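Long-range contacts in protein interacting with HSP90 1 (Saccharomyces cerevisiae, PDB 4CHH), which takes part in pre-rRNA processing, is required for the NOP58-snoRNA interaction, and belongs to the R2TP complex together with RVB1, RVB2 and TAH1: residues 30-35 and 66-71; 38-43 and 154-159; 58-63 and 159-164; 70-75 and 119-124; 93-98 and 169-174. All coordinates share one frame; numbering follows the deposited sequence.

Interaction 1: 30-35 and 66-71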
# COMPACT_ATOMS: atom_id res chain seq x y z
N SER A 30 -9.05 -13.01 -10.72
CA SER A 30 -9.59 -13.16 -9.37
C SER A 30 -9.75 -11.78 -8.74
O SER A 30 -9.03 -10.84 -9.09
CB SER A 30 -8.68 -14.03 -8.51
OG SER A 30 -8.82 -15.40 -8.83
N LYS A 31 -10.67 -11.68 -7.78
CA LYS A 31 -10.92 -10.45 -7.06
C LYS A 31 -10.48 -10.60 -5.61
O LYS A 31 -10.70 -11.63 -4.98
CB LYS A 31 -12.41 -10.04 -7.13
CG LYS A 31 -12.93 -9.75 -8.54
CD LYS A 31 -12.79 -8.30 -8.94
CE LYS A 31 -13.65 -7.97 -10.14
NZ LYS A 31 -13.73 -6.51 -10.37
N ILE A 32 -9.83 -9.58 -5.11
CA ILE A 32 -9.42 -9.52 -3.71
C ILE A 32 -10.19 -8.35 -3.14
O ILE A 32 -10.03 -7.24 -3.64
CB ILE A 32 -7.88 -9.37 -3.55
CG1 ILE A 32 -7.11 -10.60 -4.11
CG2 ILE A 32 -7.52 -9.08 -2.08
CD1 ILE A 32 -5.55 -10.43 -4.11
N GLU A 33 -11.01 -8.59 -2.11
CA GLU A 33 -11.76 -7.53 -1.43
C GLU A 33 -10.97 -7.14 -0.17
O GLU A 33 -10.87 -7.94 0.76
CB GLU A 33 -13.19 -7.99 -1.11
CG GLU A 33 -13.95 -8.37 -2.37
CD GLU A 33 -15.40 -7.94 -2.37
OE1 GLU A 33 -16.23 -8.61 -1.71
OE2 GLU A 33 -15.71 -6.93 -3.05
N PRO A 34 -10.30 -5.97 -0.16
CA PRO A 34 -9.42 -5.63 0.97
C PRO A 34 -10.17 -5.26 2.26
O PRO A 34 -11.28 -4.74 2.20
CB PRO A 34 -8.61 -4.44 0.46
CG PRO A 34 -8.87 -4.38 -1.02
CD PRO A 34 -10.23 -4.93 -1.21
N ILE A 35 -9.54 -5.53 3.40
CA ILE A 35 -10.06 -5.19 4.73
C ILE A 35 -9.33 -3.91 5.17
O ILE A 35 -8.10 -3.90 5.24
CB ILE A 35 -9.87 -6.38 5.75
CG1 ILE A 35 -10.57 -7.68 5.25
CG2 ILE A 35 -10.35 -5.98 7.18
CD1 ILE A 35 -9.99 -9.01 5.80
N SER A 66 -5.75 -8.69 3.16
CA SER A 66 -6.52 -9.85 2.77
C SER A 66 -5.67 -11.11 2.94
O SER A 66 -4.47 -11.07 2.67
CB SER A 66 -7.01 -9.75 1.33
OG SER A 66 -7.58 -10.97 0.87
N PRO A 67 -6.27 -12.26 3.33
CA PRO A 67 -5.49 -13.50 3.42
C PRO A 67 -5.09 -14.04 2.04
O PRO A 67 -4.29 -14.97 1.95
CB PRO A 67 -6.43 -14.44 4.17
CG PRO A 67 -7.81 -13.97 3.73
CD PRO A 67 -7.69 -12.48 3.71
N LEU A 68 -5.60 -13.42 0.96
CA LEU A 68 -5.38 -13.81 -0.43
C LEU A 68 -4.09 -13.25 -1.04
O LEU A 68 -3.69 -13.66 -2.13
CB LEU A 68 -6.59 -13.34 -1.27
CG LEU A 68 -7.74 -14.33 -1.50
CD1 LEU A 68 -8.40 -14.76 -0.20
CD2 LEU A 68 -8.79 -13.73 -2.40
N VAL A 69 -3.46 -12.28 -0.36
CA VAL A 69 -2.22 -11.65 -0.78
C VAL A 69 -1.09 -12.59 -0.34
O VAL A 69 -1.09 -13.04 0.81
CB VAL A 69 -2.03 -10.20 -0.21
CG1 VAL A 69 -0.69 -9.58 -0.64
CG2 VAL A 69 -3.19 -9.28 -0.57
N PRO A 70 -0.09 -12.87 -1.21
CA PRO A 70 1.05 -13.67 -0.76
C PRO A 70 1.74 -13.06 0.47
O PRO A 70 1.62 -11.86 0.77
CB PRO A 70 2.01 -13.63 -1.95
CG PRO A 70 1.13 -13.37 -3.13
CD PRO A 70 0.07 -12.43 -2.61
N LYS A 71 2.42 -13.92 1.22
CA LYS A 71 3.13 -13.47 2.40
C LYS A 71 4.57 -14.03 2.37
O LYS A 71 4.83 -14.99 1.62
CB LYS A 71 2.37 -13.86 3.69
CG LYS A 71 2.25 -15.35 3.97
CD LYS A 71 1.61 -15.63 5.34
CE LYS A 71 2.56 -15.46 6.51
NZ LYS A 71 2.09 -16.20 7.72
O HOH W 1 -10.11 -10.49 0.80
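The first part of strand 29-47, regular as far as Ile32, packs against a type I turn, Ser66 to Val69, reinforced by an ST turn at Ser66. Lys31 points its side chain away from the turn, and its ammonium group pairs with Glu172; its carbonyl O lies 3.8 Å from CD2 of Leu68. Ile32 carries most of the packing, and a branched aliphatic residue suits the place because its two arms reach different partners. Ile32 CG1, set beside the backbone N, passes Leu68 antiparallel to that side chain, 3.9 Å from Leu68 CD2, and carries CD1 on toward CG2 of Val69. Ile32 CG2, anti to the backbone N (chi1 of CG1 -63°), rests 3.5 Å from Ser66 OG, an apolar methyl packed against one side of the serine, CB included. At Glu33 the contact turns polar: its side chain leads away, while water 1 donates to its carbonyl O at 2.7 Å and sits 2.6 Å from Ser66 OG. No direct hydrogen bond joins the two segments; this water links them. Pro34 and Ile35 lead the chain toward Cys64 and His65 of strand 58-66. Within the turn Pro67 fits the second position, since its ring imposes the phi needed there, and only a weak bond links Val69 N to Ser66 O. The firmer tie is Leu68 N to Ser66 OG, 3.2 Å long and nearly straight at 163°.

Interaction 2: 38-43 and 154-159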
# COMPACT_ATOMS: atom_id res chain seq x y z
N PHE A 38 -5.35 1.03 8.00
CA PHE A 38 -4.98 2.41 8.34
C PHE A 38 -4.63 3.22 7.07
O PHE A 38 -4.65 2.67 5.97
CB PHE A 38 -3.86 2.45 9.41
CG PHE A 38 -2.51 1.97 8.92
CD1 PHE A 38 -2.18 0.62 8.92
CD2 PHE A 38 -1.55 2.89 8.50
CE1 PHE A 38 -0.93 0.19 8.50
CE2 PHE A 38 -0.29 2.46 8.08
CZ PHE A 38 0.01 1.11 8.07
N VAL A 39 -4.40 4.53 7.22
CA VAL A 39 -4.15 5.49 6.12
C VAL A 39 -2.80 6.18 6.26
O VAL A 39 -2.41 6.59 7.36
CB VAL A 39 -5.28 6.58 6.08
CG1 VAL A 39 -5.03 7.63 4.98
CG2 VAL A 39 -6.65 5.96 5.87
N ILE A 40 -2.15 6.39 5.11
CA ILE A 40 -0.93 7.19 5.01
C ILE A 40 -1.34 8.43 4.24
O ILE A 40 -1.88 8.32 3.14
CB ILE A 40 0.28 6.48 4.33
CG1 ILE A 40 0.54 5.05 4.87
CG2 ILE A 40 1.54 7.36 4.34
CD1 ILE A 40 1.33 4.12 3.86
N LYS A 41 -1.09 9.61 4.80
CA LYS A 41 -1.37 10.86 4.10
C LYS A 41 -0.04 11.44 3.68
O LYS A 41 0.90 11.45 4.46
CB LYS A 41 -2.15 11.82 5.01
CG LYS A 41 -2.55 13.12 4.36
CD LYS A 41 -3.37 13.94 5.34
CE LYS A 41 -3.12 15.41 5.20
NZ LYS A 41 -3.78 16.18 6.29
N THR A 42 0.07 11.85 2.43
CA THR A 42 1.31 12.44 1.93
C THR A 42 0.94 13.51 0.92
O THR A 42 -0.22 13.96 0.87
CB THR A 42 2.32 11.34 1.42
OG1 THR A 42 3.51 11.96 0.93
CG2 THR A 42 1.76 10.46 0.36
N LYS A 43 1.92 13.94 0.14
CA LYS A 43 1.85 15.00 -0.86
C LYS A 43 2.47 14.54 -2.19
O LYS A 43 3.54 13.93 -2.21
CB LYS A 43 2.61 16.22 -0.29
CG LYS A 43 2.34 17.51 -1.02
CD LYS A 43 3.04 18.69 -0.34
CE LYS A 43 2.91 19.94 -1.18
NZ LYS A 43 1.53 20.50 -1.14
N ASP A 154 8.48 13.84 3.88
CA ASP A 154 8.46 14.76 5.04
C ASP A 154 7.04 15.18 5.40
O ASP A 154 6.67 15.13 6.58
CB ASP A 154 9.31 16.02 4.76
CG ASP A 154 10.75 15.75 4.34
OD1 ASP A 154 11.31 14.74 4.79
OD2 ASP A 154 11.29 16.53 3.55
N ARG A 155 6.24 15.59 4.40
CA ARG A 155 4.86 16.01 4.63
C ARG A 155 4.01 14.77 4.68
O ARG A 155 3.20 14.52 3.81
CB ARG A 155 4.39 17.00 3.56
CG ARG A 155 4.68 18.45 3.90
CD ARG A 155 5.96 18.91 3.27
NE ARG A 155 5.72 20.08 2.43
CZ ARG A 155 6.13 20.19 1.17
NH1 ARG A 155 6.80 19.20 0.59
NH2 ARG A 155 5.86 21.29 0.47
N ILE A 156 4.25 13.98 5.70
CA ILE A 156 3.62 12.69 5.92
C ILE A 156 2.86 12.71 7.26
O ILE A 156 3.33 13.31 8.24
CB ILE A 156 4.70 11.59 5.85
CG1 ILE A 156 4.10 10.17 5.78
CG2 ILE A 156 5.79 11.72 6.96
CD1 ILE A 156 5.06 9.12 5.12
N ALA A 157 1.66 12.12 7.26
CA ALA A 157 0.81 12.04 8.43
C ALA A 157 0.03 10.72 8.44
O ALA A 157 -0.07 10.02 7.42
CB ALA A 157 -0.15 13.24 8.48
N PHE A 158 -0.50 10.37 9.62
CA PHE A 158 -1.25 9.14 9.84
C PHE A 158 -2.62 9.46 10.44
O PHE A 158 -2.81 9.42 11.66
CB PHE A 158 -0.45 8.13 10.71
CG PHE A 158 0.88 7.80 10.08
CD1 PHE A 158 0.96 6.88 9.03
CD2 PHE A 158 2.03 8.50 10.44
CE1 PHE A 158 2.19 6.63 8.39
CE2 PHE A 158 3.26 8.26 9.79
CZ PHE A 158 3.33 7.32 8.78
N PRO A 159 -3.62 9.71 9.56
CA PRO A 159 -4.99 9.97 10.06
C PRO A 159 -5.52 8.81 10.91
O PRO A 159 -5.14 7.65 10.70
CB PRO A 159 -5.82 10.15 8.78
CG PRO A 159 -4.85 10.46 7.72
CD PRO A 159 -3.57 9.77 8.08
O HOH W 2 -3.31 6.03 9.86
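A single antiparallel beta bridge, Lys41 with Ala157, joins residues 38-43 of strand 29-47 to a segment that is otherwise irregular. Lys41, Pro159 and Arg155 bury the most surface. Lys41 supplies the backbone of the bridge: its N donates to Ala157 O at 2.8 Å and its O accepts from Ala157 N at 3.0 Å, both donors standing above the plane of the carbonyl they meet. The same carbonyl O receives a CA-H contact from Ile156. With CG anti to the backbone N, the long aliphatic chain starts across the loop and then leads its ammonium away from it, while CB packs against the Pro159 ring.

The Pro159 ring crosses the Val39 side chain at about a right angle, with its CD 3.5 Å from Val39 O and its CG 3.9 Å from Val39 CG1; proline has no N-H to offer Val39 O, and water 2 donates to that oxygen and to Pro159 O. On the face turned to helix 129-147, Ile40 CG2 meets Ile156 CD1 at 4.0 Å, and Phe158 runs beside it, with Val136 of the helix as a further neighbour.

At the far end Arg155 is the centre of an inverse gamma turn, and its side chain lies beside that of Lys43, pointing the same way. Two like charges would probably repel, yet Lys43 NZ is drawn off to Gly56 O, and what meets the Arg155 guanidinium is aliphatic: Lys43 CD sits 3.7 Å above the plane, over the guanidinium centre.

Interaction 3: 58-63 and 159-164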
# COMPACT_ATOMS: atom_id res chain seq x y z
N LYS A 58 -2.73 16.59 -2.21
CA LYS A 58 -2.75 15.61 -1.12
C LYS A 58 -2.90 14.23 -1.68
O LYS A 58 -3.63 13.99 -2.65
CB LYS A 58 -3.91 15.88 -0.13
CG LYS A 58 -3.77 17.13 0.73
CD LYS A 58 -4.85 17.12 1.82
CE LYS A 58 -5.22 18.51 2.29
NZ LYS A 58 -4.59 18.86 3.60
N VAL A 59 -2.22 13.31 -1.06
CA VAL A 59 -2.24 11.91 -1.43
C VAL A 59 -2.62 11.09 -0.21
O VAL A 59 -2.14 11.35 0.90
CB VAL A 59 -0.87 11.45 -2.06
CG1 VAL A 59 -0.82 9.92 -2.18
CG2 VAL A 59 -0.66 12.09 -3.42
N PHE A 60 -3.48 10.11 -0.43
CA PHE A 60 -3.87 9.16 0.61
C PHE A 60 -3.62 7.75 0.15
O PHE A 60 -3.97 7.38 -0.98
CB PHE A 60 -5.33 9.30 1.01
CG PHE A 60 -5.67 10.62 1.64
CD1 PHE A 60 -6.04 11.71 0.86
CD2 PHE A 60 -5.67 10.77 3.02
CE1 PHE A 60 -6.35 12.94 1.44
CE2 PHE A 60 -6.01 12.00 3.61
CZ PHE A 60 -6.34 13.08 2.81
N ILE A 61 -3.03 6.96 1.02
CA ILE A 61 -2.80 5.56 0.72
C ILE A 61 -3.55 4.73 1.75
O ILE A 61 -3.29 4.86 2.95
CB ILE A 61 -1.29 5.18 0.69
CG1 ILE A 61 -0.53 5.95 -0.39
CG2 ILE A 61 -1.13 3.65 0.59
CD1 ILE A 61 1.08 5.92 -0.29
N ASN A 62 -4.48 3.89 1.29
CA ASN A 62 -5.21 2.98 2.15
C ASN A 62 -4.40 1.68 2.34
O ASN A 62 -4.36 0.87 1.44
CB ASN A 62 -6.61 2.68 1.56
CG ASN A 62 -7.54 3.88 1.65
OD1 ASN A 62 -7.61 4.56 2.66
ND2 ASN A 62 -8.22 4.23 0.57
N VAL A 63 -3.77 1.50 3.52
CA VAL A 63 -3.06 0.25 3.85
C VAL A 63 -4.13 -0.71 4.34
O VAL A 63 -4.85 -0.42 5.29
CB VAL A 63 -1.90 0.40 4.87
CG1 VAL A 63 -1.10 -0.89 4.96
CG2 VAL A 63 -1.01 1.59 4.51
N PRO A 159 -3.62 9.71 9.56
CA PRO A 159 -4.99 9.97 10.06
C PRO A 159 -5.52 8.81 10.91
O PRO A 159 -5.14 7.65 10.70
CB PRO A 159 -5.82 10.15 8.78
CG PRO A 159 -4.85 10.46 7.72
CD PRO A 159 -3.57 9.77 8.08
N LYS A 160 -6.37 9.12 11.89
CA LYS A 160 -6.91 8.10 12.80
C LYS A 160 -8.03 7.25 12.16
O LYS A 160 -8.52 6.32 12.78
CB LYS A 160 -7.38 8.73 14.12
CG LYS A 160 -6.21 9.20 14.98
CD LYS A 160 -6.69 10.11 16.08
CE LYS A 160 -5.60 10.31 17.11
NZ LYS A 160 -6.01 11.31 18.14
N MET A 161 -8.37 7.51 10.90
CA MET A 161 -9.40 6.76 10.17
C MET A 161 -8.83 5.44 9.62
O MET A 161 -7.62 5.32 9.40
CB MET A 161 -9.98 7.63 9.03
CG MET A 161 -8.96 8.12 8.01
SD MET A 161 -9.68 9.24 6.79
CE MET A 161 -8.26 9.85 6.03
N LYS A 162 -9.71 4.45 9.40
CA LYS A 162 -9.32 3.15 8.85
C LYS A 162 -9.06 3.23 7.32
O LYS A 162 -8.24 2.49 6.79
CB LYS A 162 -10.41 2.10 9.16
CG LYS A 162 -10.37 1.61 10.61
CD LYS A 162 -11.38 0.49 10.86
N LYS A 163 -9.77 4.13 6.62
CA LYS A 163 -9.63 4.31 5.18
C LYS A 163 -10.10 5.70 4.77
O LYS A 163 -10.87 6.34 5.48
CB LYS A 163 -10.42 3.22 4.38
CG LYS A 163 -11.95 3.31 4.59
CD LYS A 163 -12.75 2.34 3.72
CE LYS A 163 -14.21 2.25 4.17
NZ LYS A 163 -14.86 3.59 4.28
N LYS A 164 -9.63 6.16 3.61
CA LYS A 164 -10.04 7.38 2.95
C LYS A 164 -11.00 6.98 1.86
O LYS A 164 -10.67 6.10 1.06
CB LYS A 164 -8.84 8.16 2.40
CG LYS A 164 -9.21 9.43 1.64
CD LYS A 164 -9.68 10.56 2.57
CE LYS A 164 -10.12 11.78 1.81
NZ LYS A 164 -10.27 12.94 2.72
O HOH W 3 -7.17 0.93 4.89
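Asn62 ND2 is gripped by two acceptors, Lys164 O and Asp114 OD1, while the other half of the same amide takes one short bond from Lys164 N. The result is a side-chain amide doing the work of a strand: it pairs with both the N-H and the C=O of one residue, as a neighbouring backbone would, and so ties the loop 159-164 to strand 58-66. Lys164 N reaches Asn62 OD1 at 2.7 Å, almost straight at 169° and on a lone pair in the carbonyl plane. The return bond, Asn62 ND2 to Lys164 O, is longer at 3.1 Å, also uses an in-plane lone pair, and lies close to the plane of the amide. With both ends bonded, the amide is probably held in one orientation, and asparagine suits a buried site where a donor and an acceptor are needed side by side. Asn62 OD1 is crowded by Lys163 CA, 3.2 Å away.

Two residues earlier, on the same side of the strand, Phe60 offers a ring face to the Lys164 chain. That chain leaves anti to the backbone N, bends at chi2 and crosses the ring obliquely, placing Lys164 CD 3.9 Å from the Phe60 ring centroid and 4° off the normal. The methyl CE of Met161 lies 3.9 Å from Phe60 CE2. Beyond CD, the ammonium forms an off-centre cation-pi contact, with Lys164 NZ 4.4 Å from the Phe60 ring centroid.

Interaction 4: 70-75 and 119-124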
# COMPACT_ATOMS: atom_id res chain seq x y z
N PRO A 70 -0.09 -12.87 -1.21
CA PRO A 70 1.05 -13.67 -0.76
C PRO A 70 1.74 -13.06 0.47
O PRO A 70 1.62 -11.86 0.77
CB PRO A 70 2.01 -13.63 -1.95
CG PRO A 70 1.13 -13.37 -3.13
CD PRO A 70 0.07 -12.43 -2.61
N LYS A 71 2.42 -13.92 1.22
CA LYS A 71 3.13 -13.47 2.40
C LYS A 71 4.57 -14.03 2.37
O LYS A 71 4.83 -14.99 1.62
CB LYS A 71 2.37 -13.86 3.69
CG LYS A 71 2.25 -15.35 3.97
CD LYS A 71 1.61 -15.63 5.34
CE LYS A 71 2.56 -15.46 6.51
NZ LYS A 71 2.09 -16.20 7.72
N PRO A 72 5.56 -13.39 3.05
CA PRO A 72 6.93 -13.96 3.04
C PRO A 72 6.95 -15.41 3.52
O PRO A 72 6.17 -15.79 4.41
CB PRO A 72 7.67 -13.05 4.05
CG PRO A 72 6.90 -11.78 4.04
CD PRO A 72 5.48 -12.24 3.96
N GLU A 73 7.87 -16.20 2.98
CA GLU A 73 8.07 -17.60 3.38
C GLU A 73 8.72 -17.65 4.77
O GLU A 73 8.40 -18.54 5.56
CB GLU A 73 8.91 -18.34 2.34
CG GLU A 73 8.09 -18.74 1.12
CD GLU A 73 8.84 -19.53 0.05
OE1 GLU A 73 9.93 -19.09 -0.37
OE2 GLU A 73 8.32 -20.60 -0.35
N VAL A 74 9.59 -16.66 5.07
CA VAL A 74 10.26 -16.52 6.37
C VAL A 74 9.33 -15.73 7.31
O VAL A 74 9.01 -14.57 7.03
CB VAL A 74 11.67 -15.86 6.26
CG1 VAL A 74 12.27 -15.63 7.64
CG2 VAL A 74 12.61 -16.70 5.39
N ASP A 75 8.93 -16.36 8.43
CA ASP A 75 8.09 -15.79 9.49
C ASP A 75 8.77 -14.57 10.11
O ASP A 75 10.00 -14.56 10.21
CB ASP A 75 7.81 -16.87 10.57
CG ASP A 75 6.72 -16.49 11.57
OD1 ASP A 75 5.76 -15.77 11.17
OD2 ASP A 75 6.83 -16.91 12.75
N SER A 119 -2.98 -10.48 5.48
CA SER A 119 -3.57 -10.26 6.80
C SER A 119 -2.60 -10.56 7.97
O SER A 119 -2.63 -9.83 8.97
CB SER A 119 -4.81 -11.11 6.92
OG SER A 119 -5.76 -10.61 5.99
N ASP A 120 -1.75 -11.60 7.84
CA ASP A 120 -0.77 -11.93 8.89
C ASP A 120 0.26 -10.81 9.02
O ASP A 120 0.57 -10.41 10.14
CB ASP A 120 -0.06 -13.28 8.63
CG ASP A 120 -0.99 -14.50 8.64
OD1 ASP A 120 -2.16 -14.36 9.09
OD2 ASP A 120 -0.55 -15.57 8.21
N CYS A 121 0.71 -10.25 7.88
CA CYS A 121 1.67 -9.14 7.82
C CYS A 121 1.08 -7.88 8.45
O CYS A 121 1.82 -7.14 9.09
CB CYS A 121 2.12 -8.89 6.38
SG CYS A 121 2.85 -10.34 5.58
N SER A 122 -0.26 -7.66 8.32
CA SER A 122 -0.93 -6.52 8.95
C SER A 122 -0.85 -6.62 10.48
O SER A 122 -0.86 -5.60 11.15
CB SER A 122 -2.38 -6.41 8.48
OG SER A 122 -3.28 -7.22 9.21
N ARG A 123 -0.78 -7.86 11.02
CA ARG A 123 -0.67 -8.09 12.46
C ARG A 123 0.77 -7.88 12.93
O ARG A 123 0.99 -7.37 14.01
CB ARG A 123 -1.21 -9.49 12.85
CG ARG A 123 -2.75 -9.63 12.78
CD ARG A 123 -3.44 -8.43 12.14
NE ARG A 123 -4.02 -7.54 13.11
CZ ARG A 123 -4.53 -6.34 12.84
NH1 ARG A 123 -4.50 -5.86 11.60
NH2 ARG A 123 -5.04 -5.61 13.81
N TRP A 124 1.75 -8.27 12.11
CA TRP A 124 3.18 -8.08 12.45
C TRP A 124 3.51 -6.61 12.64
O TRP A 124 4.25 -6.27 13.56
CB TRP A 124 4.09 -8.63 11.32
CG TRP A 124 4.02 -10.10 11.04
CD1 TRP A 124 3.59 -11.08 11.89
CD2 TRP A 124 4.48 -10.77 9.85
NE1 TRP A 124 3.68 -12.31 11.27
CE2 TRP A 124 4.24 -12.15 10.03
CE3 TRP A 124 5.07 -10.32 8.65
CZ2 TRP A 124 4.59 -13.10 9.06
CZ3 TRP A 124 5.42 -11.27 7.70
CH2 TRP A 124 5.15 -12.64 7.89
O HOH W 4 3.47 -15.01 12.44
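The backbone of 70-75 runs extended through Pro70, Lys71 and Pro72 past helix 119-127, a loop-on-helix packing with no backbone hydrogen bond between the two; the nearest CA atoms, Lys71 and Cys121, are 7.1 Å apart. Side chains make the joint. In the helix Trp124 N bonds to Asp120 O, and the indole folds back so that this carbonyl and Cys121 CA lie over one face, near the rim of the ring.

Lys71 ends in a salt bridge, NZ to Asp120 OD2 at 2.8 Å, taken on the anti lone pair of the oxygen. Its chain bends at chi3 (-79°), which brings Lys71 CE within 4.0 Å of Trp124 CZ2. An alanine here would lose the ammonium and the methylenes, and would probably leave Asp120 without this partner and the indole less well covered. Pro72, rigid and with no N-H to bury, meets Trp124 tip to tip: its CD approaches CZ3 at the ring edge, at 3.9 Å. Pro72 CD is also 3.6 Å from Cys121 SG, a small, polarisable group that lets the loop pack closely on the helix. Trp90, which also packs on Pro72, donates from NE1 to Val74 O. Asp75 crosses the indole obliquely, the carboxylate and ring planes 61° apart; water 4 links them, donating a hydrogen bond to Asp75 OD1 (2.7 Å) and accepting one from Trp124 NE1 (3.0 Å).

Interaction 5: 93-98 and 169-174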
# COMPACT_ATOMS: atom_id res chain seq x y z
N PRO A 93 4.89 -8.67 0.59
CA PRO A 93 4.28 -8.40 -0.74
C PRO A 93 3.11 -7.39 -0.65
O PRO A 93 2.33 -7.41 0.30
CB PRO A 93 3.79 -9.79 -1.19
CG PRO A 93 4.68 -10.78 -0.39
CD PRO A 93 4.78 -10.10 0.95
N ILE A 94 3.04 -6.47 -1.62
CA ILE A 94 1.99 -5.46 -1.70
C ILE A 94 1.31 -5.54 -3.07
O ILE A 94 1.99 -5.53 -4.08
CB ILE A 94 2.51 -4.00 -1.43
CG1 ILE A 94 3.31 -3.93 -0.09
CG2 ILE A 94 1.33 -2.98 -1.44
CD1 ILE A 94 4.22 -2.80 0.04
N ILE A 95 -0.03 -5.55 -3.09
CA ILE A 95 -0.82 -5.43 -4.29
C ILE A 95 -1.46 -4.04 -4.22
O ILE A 95 -2.21 -3.73 -3.29
CB ILE A 95 -1.82 -6.60 -4.50
CG1 ILE A 95 -1.05 -7.96 -4.66
CG2 ILE A 95 -2.66 -6.33 -5.79
CD1 ILE A 95 -1.87 -9.21 -4.49
N THR A 96 -1.12 -3.18 -5.18
CA THR A 96 -1.55 -1.78 -5.22
C THR A 96 -2.57 -1.57 -6.30
O THR A 96 -2.39 -2.03 -7.43
CB THR A 96 -0.33 -0.85 -5.42
OG1 THR A 96 0.64 -1.19 -4.44
CG2 THR A 96 -0.67 0.62 -5.29
N SER A 97 -3.62 -0.83 -5.97
CA SER A 97 -4.67 -0.52 -6.91
C SER A 97 -4.24 0.58 -7.87
O SER A 97 -3.26 1.28 -7.62
CB SER A 97 -5.92 -0.08 -6.14
OG SER A 97 -5.74 1.21 -5.57
N CYS A 98 -5.05 0.83 -8.91
CA CYS A 98 -4.86 2.01 -9.73
C CYS A 98 -5.30 3.20 -8.82
O CYS A 98 -6.05 2.97 -7.86
CB CYS A 98 -5.69 1.91 -11.01
SG CYS A 98 -7.46 2.17 -10.75
N PRO A 169 -12.43 -0.54 -3.25
CA PRO A 169 -12.85 -1.38 -4.38
C PRO A 169 -12.01 -2.65 -4.49
O PRO A 169 -10.89 -2.70 -3.95
CB PRO A 169 -12.66 -0.45 -5.59
CG PRO A 169 -11.59 0.49 -5.17
CD PRO A 169 -11.77 0.70 -3.71
N ALA A 170 -12.58 -3.69 -5.13
CA ALA A 170 -11.87 -4.96 -5.28
C ALA A 170 -10.64 -4.81 -6.17
O ALA A 170 -10.61 -3.97 -7.08
CB ALA A 170 -12.79 -6.03 -5.87
N LEU A 171 -9.62 -5.61 -5.87
CA LEU A 171 -8.41 -5.66 -6.67
C LEU A 171 -8.53 -6.81 -7.62
O LEU A 171 -8.86 -7.92 -7.21
CB LEU A 171 -7.17 -5.83 -5.79
CG LEU A 171 -6.82 -4.66 -4.90
CD1 LEU A 171 -6.09 -5.14 -3.68
CD2 LEU A 171 -5.95 -3.67 -5.65
N GLU A 172 -8.27 -6.56 -8.90
CA GLU A 172 -8.34 -7.58 -9.93
C GLU A 172 -6.96 -8.17 -10.10
O GLU A 172 -6.01 -7.45 -10.41
CB GLU A 172 -8.88 -7.00 -11.24
CG GLU A 172 -10.31 -6.48 -11.15
CD GLU A 172 -10.91 -6.06 -12.48
OE1 GLU A 172 -10.26 -5.31 -13.24
OE2 GLU A 172 -12.05 -6.49 -12.77
N VAL A 173 -6.81 -9.46 -9.83
CA VAL A 173 -5.49 -10.06 -9.90
C VAL A 173 -5.52 -11.35 -10.72
O VAL A 173 -6.53 -12.06 -10.74
CB VAL A 173 -4.85 -10.30 -8.50
CG1 VAL A 173 -4.79 -9.02 -7.67
CG2 VAL A 173 -5.55 -11.42 -7.72
N LEU A 174 -4.37 -11.66 -11.34
CA LEU A 174 -4.20 -12.92 -12.05
C LEU A 174 -3.93 -14.00 -11.01
O LEU A 174 -3.49 -13.70 -9.90
CB LEU A 174 -3.09 -12.83 -13.12
CG LEU A 174 -3.52 -12.10 -14.41
CD1 LEU A 174 -3.07 -10.65 -14.41
CD2 LEU A 174 -2.95 -12.79 -15.63
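Leu171 carries this buried contact between two strands that are not hydrogen-bonded to each other. The tightest point is at one of its methyls: Leu171 CD2 lies 3.6 Å from Ser97 CB and equally near Ser97 CA; a small residue at Ser97 allows this close approach. The serine hydroxyl is turned to other work, donating to Cys98 O at 2.9 Å and bonding with Asp114 N, which satisfies a polar atom next to the apolar patch. The other methyl is less closely fitted: Leu171 CD1 comes no nearer than 4.1 Å, to Ile95 O, and is 4.2 Å from Ile95 CG2. The Ile95 CG2 methyl is shared with Val173, whose CG1 stands 3.9 Å away, the two beta-branched side chains crossing at about a right angle. An alanine at Leu171 would remove both methyls and would probably loosen the packing on Ser97 and Ile95 together.

The solvent side contrasts with this. Between Leu171 and Val173 the alternation of the strand turns Glu172 away from 93-98 to an exposed position, where it pairs with Lys31, and Cys98 and Pro169 are exposed as well. Each strand is held by a different neighbour: strand 171-174 bonds to Ser30 and Ile32 of strand 29-47, while Ile95 and Ser97 bond to Cys116 and Asp114 of strand 109-118. On the face away from Leu171, Ile94 and Thr96 pack on Ser142 of helix 129-147.

Overall arrangement
All five contacts lie within the PIH1 N-terminal domain; four involve strands of one mixed sheet, and interaction 4 joins a loop to helix 119-127. Interactions 2 and 3, with centres 7 Å apart, form one cluster: they share Pro159, and their strands pair, Thr42 N lying 2.7 Å from Val59 O. Interactions 1 and 5 make a second, 8 Å apart, joined where Ile32 O meets Leu171 N at 2.8 Å. Strand 29-47 spans both; interactions 1 and 2 lie 23 Å apart across the chain's centre. Interaction 4 extends the second cluster through Pro70 and Lys71, shared with interaction 1, and through Pro72 packing on Pro93. A 1,2-ethanediol, probably from crystallisation, lies about 4 Å from the Val74 side chain.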